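Local coordinates for tryptophanyl-tRNA synthetase (Cryptosporidium parvum Iowa II, PDB 3HV0), which probably charges tRNA(Trp) with L-tryptophan at the expense of ATP, as a class I aminoacyl-tRNA synthetase whose synthetase region makes up this chain, at residues A[142-147]-A[367-372]. Numbering follows the deposited sequence.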
loop_
_atom_site.group_PDB
_atom_site.type_symbol
_atom_site.label_atom_id
_atom_site.label_comp_id
_atom_site.label_asym_id
_atom_site.label_seq_id
_atom_site.Cartn_x
_atom_site.Cartn_y
_atom_site.Cartn_z
ATOM N N ILE A 142 2.524 -24.605 6.276
ATOM C CA ILE A 142 1.171 -24.499 5.738
ATOM C C ILE A 142 0.954 -25.580 4.684
ATOM O O ILE A 142 -0.044 -26.305 4.745
ATOM C CB ILE A 142 0.858 -23.091 5.212
ATOM C CG1 ILE A 142 0.702 -22.139 6.398
ATOM C CG2 ILE A 142 -0.427 -23.087 4.365
ATOM C CD1 ILE A 142 0.674 -20.680 6.047
ATOM N N ILE A 143 1.904 -25.725 3.764
ATOM C CA ILE A 143 1.812 -26.749 2.704
ATOM C C ILE A 143 1.832 -28.165 3.292
ATOM O O ILE A 143 1.211 -29.090 2.747
ATOM C CB ILE A 143 2.943 -26.591 1.666
ATOM C CG1 ILE A 143 2.769 -25.281 0.892
ATOM C CG2 ILE A 143 2.974 -27.763 0.688
ATOM C CD1 ILE A 143 4.038 -24.773 0.273
ATOM N N ALA A 144 2.525 -28.320 4.417
ATOM C CA ALA A 144 2.589 -29.613 5.115
ATOM C C ALA A 144 1.234 -30.126 5.629
ATOM O O ALA A 144 1.152 -31.254 6.065
ATOM C CB ALA A 144 3.611 -29.552 6.268
ATOM N N CYS A 145 0.188 -29.303 5.594
ATOM C CA CYS A 145 -1.166 -29.741 5.960
ATOM C C CYS A 145 -1.880 -30.523 4.844
ATOM O O CYS A 145 -3.005 -31.006 5.025
ATOM C CB CYS A 145 -2.024 -28.533 6.352
ATOM S SG CYS A 145 -1.424 -27.508 7.798
ATOM N N GLY A 146 -1.248 -30.622 3.678
ATOM C CA GLY A 146 -1.765 -31.440 2.582
ATOM C C GLY A 146 -2.731 -30.758 1.633
ATOM O O GLY A 146 -3.588 -31.416 1.044
ATOM N N PHE A 147 -2.588 -29.445 1.459
ATOM C CA PHE A 147 -3.395 -28.713 0.489
ATOM C C PHE A 147 -3.020 -29.137 -0.923
ATOM O O PHE A 147 -1.882 -29.525 -1.174
ATOM C CB PHE A 147 -3.186 -27.214 0.611
ATOM C CG PHE A 147 -3.673 -26.636 1.903
ATOM C CD1 PHE A 147 -2.773 -26.169 2.856
ATOM C CD2 PHE A 147 -5.025 -26.534 2.164
ATOM C CE1 PHE A 147 -3.221 -25.626 4.059
ATOM C CE2 PHE A 147 -5.482 -25.997 3.361
ATOM C CZ PHE A 147 -4.562 -25.534 4.314
ATOM N N GLU A 367 9.315 -32.141 5.477
ATOM C CA GLU A 367 10.585 -32.507 4.832
ATOM C C GLU A 367 10.438 -32.647 3.319
ATOM O O GLU A 367 11.426 -32.547 2.607
ATOM C CB GLU A 367 11.184 -33.812 5.364
ATOM C CG GLU A 367 11.277 -33.956 6.861
ATOM C CD GLU A 367 12.011 -35.218 7.294
ATOM O OE1 GLU A 367 13.221 -35.330 7.032
ATOM O OE2 GLU A 367 11.381 -36.105 7.908
ATOM N N ALA A 368 9.215 -32.888 2.842
ATOM C CA ALA A 368 8.943 -33.043 1.410
ATOM C C ALA A 368 8.674 -31.721 0.711
ATOM O O ALA A 368 8.200 -31.710 -0.416
ATOM C CB ALA A 368 7.764 -33.973 1.198
ATOM N N ILE A 369 8.975 -30.611 1.366
ATOM C CA ILE A 369 8.666 -29.304 0.823
ATOM C C ILE A 369 9.952 -28.555 0.492
ATOM O O ILE A 369 10.680 -28.133 1.381
ATOM C CB ILE A 369 7.808 -28.491 1.818
ATOM C CG1 ILE A 369 6.638 -29.351 2.291
ATOM C CG2 ILE A 369 7.334 -27.183 1.193
ATOM C CD1 ILE A 369 5.532 -28.582 2.917
ATOM N N ASN A 370 10.204 -28.389 -0.803
ATOM C CA ASN A 370 11.359 -27.650 -1.322
ATOM C C ASN A 370 10.882 -26.409 -2.093
ATOM O O ASN A 370 9.678 -26.205 -2.245
ATOM C CB ASN A 370 12.210 -28.569 -2.211
ATOM C CG ASN A 370 11.397 -29.241 -3.303
ATOM O OD1 ASN A 370 10.468 -28.651 -3.844
ATOM N ND2 ASN A 370 11.731 -30.481 -3.618
ATOM N N ASP A 371 11.816 -25.591 -2.577
ATOM C CA ASP A 371 11.473 -24.379 -3.340
ATOM C C ASP A 371 10.659 -24.666 -4.595
ATOM O O ASP A 371 9.905 -23.824 -5.046
ATOM C CB ASP A 371 12.728 -23.601 -3.733
ATOM C CG ASP A 371 13.395 -22.943 -2.557
ATOM O OD1 ASP A 371 12.702 -22.720 -1.547
ATOM O OD2 ASP A 371 14.609 -22.648 -2.640
ATOM N N ASP A 372 10.797 -25.860 -5.148
ATOM C CA ASP A 372 10.024 -26.224 -6.316
ATOM C C ASP A 372 8.563 -26.458 -5.975
ATOM O O ASP A 372 7.679 -26.172 -6.789
ATOM C CB ASP A 372 10.579 -27.474 -6.975
ATOM C CG ASP A 372 10.122 -27.610 -8.395
ATOM O OD1 ASP A 372 10.293 -26.616 -9.147
ATOM O OD2 ASP A 372 9.600 -28.695 -8.756
#
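Ile-369 reaches across to Ile-143 and Ala-144 with the end of its longer branch. The side chains meet through apolar atoms, no hydrogen bond links 142-147 to 367-372, and 129 Å² of surface is buried between them. The methyl CD1 of Ile-369 does most of the touching. It lies 3.5 Å from CG2 of Ile-143, 4.0 Å from CB of Ala-144 and 3.4 Å from the backbone N of Ala-144, which places it over the peptide joining the two residues. The first torsion of Ile-143 (chi1 -66°) sets CG2 anti to the backbone N and beside the carbonyl carbon, where this methyl stands next to CD1 of Ile-369. A second, looser touch pairs the longer branch of Ile-143 with the short methyl branch of Ile-369, CD1 to CG2, at 4.2 Å, as the two side chains cross obliquely.

Topologically, the contact joins the C-terminal end of helix 128-143, which leads into strand 152-156 at one edge of the sheet of the class I nucleotide-binding (Rossmann-like) fold, to the short link between helices 344-367 and 371-378. Ile-143 also packs on Ile-154 of that strand and on Val-373 and Phe-377 of helix 371-378, so its side chain bridges sheet and C-terminal helix.

The polar bonds nearby lie within 142-147 or run to residues just beyond the two segments. A type I beta turn runs from Ile-143 to Gly-146, its Gly-146 N donating to Ile-143 O at 3.0 Å, and Gly-146 leaves helical geometry with a positive phi of 88°. In 367-372, Asn-370 is the N-cap of helix 371-378, its OD1 accepting a hydrogen bond from the backbone N of Val-373. A weak hydrogen bond also runs from ND2 of Asn-365, on helix 344-367, to the carbonyl O of Ala-144.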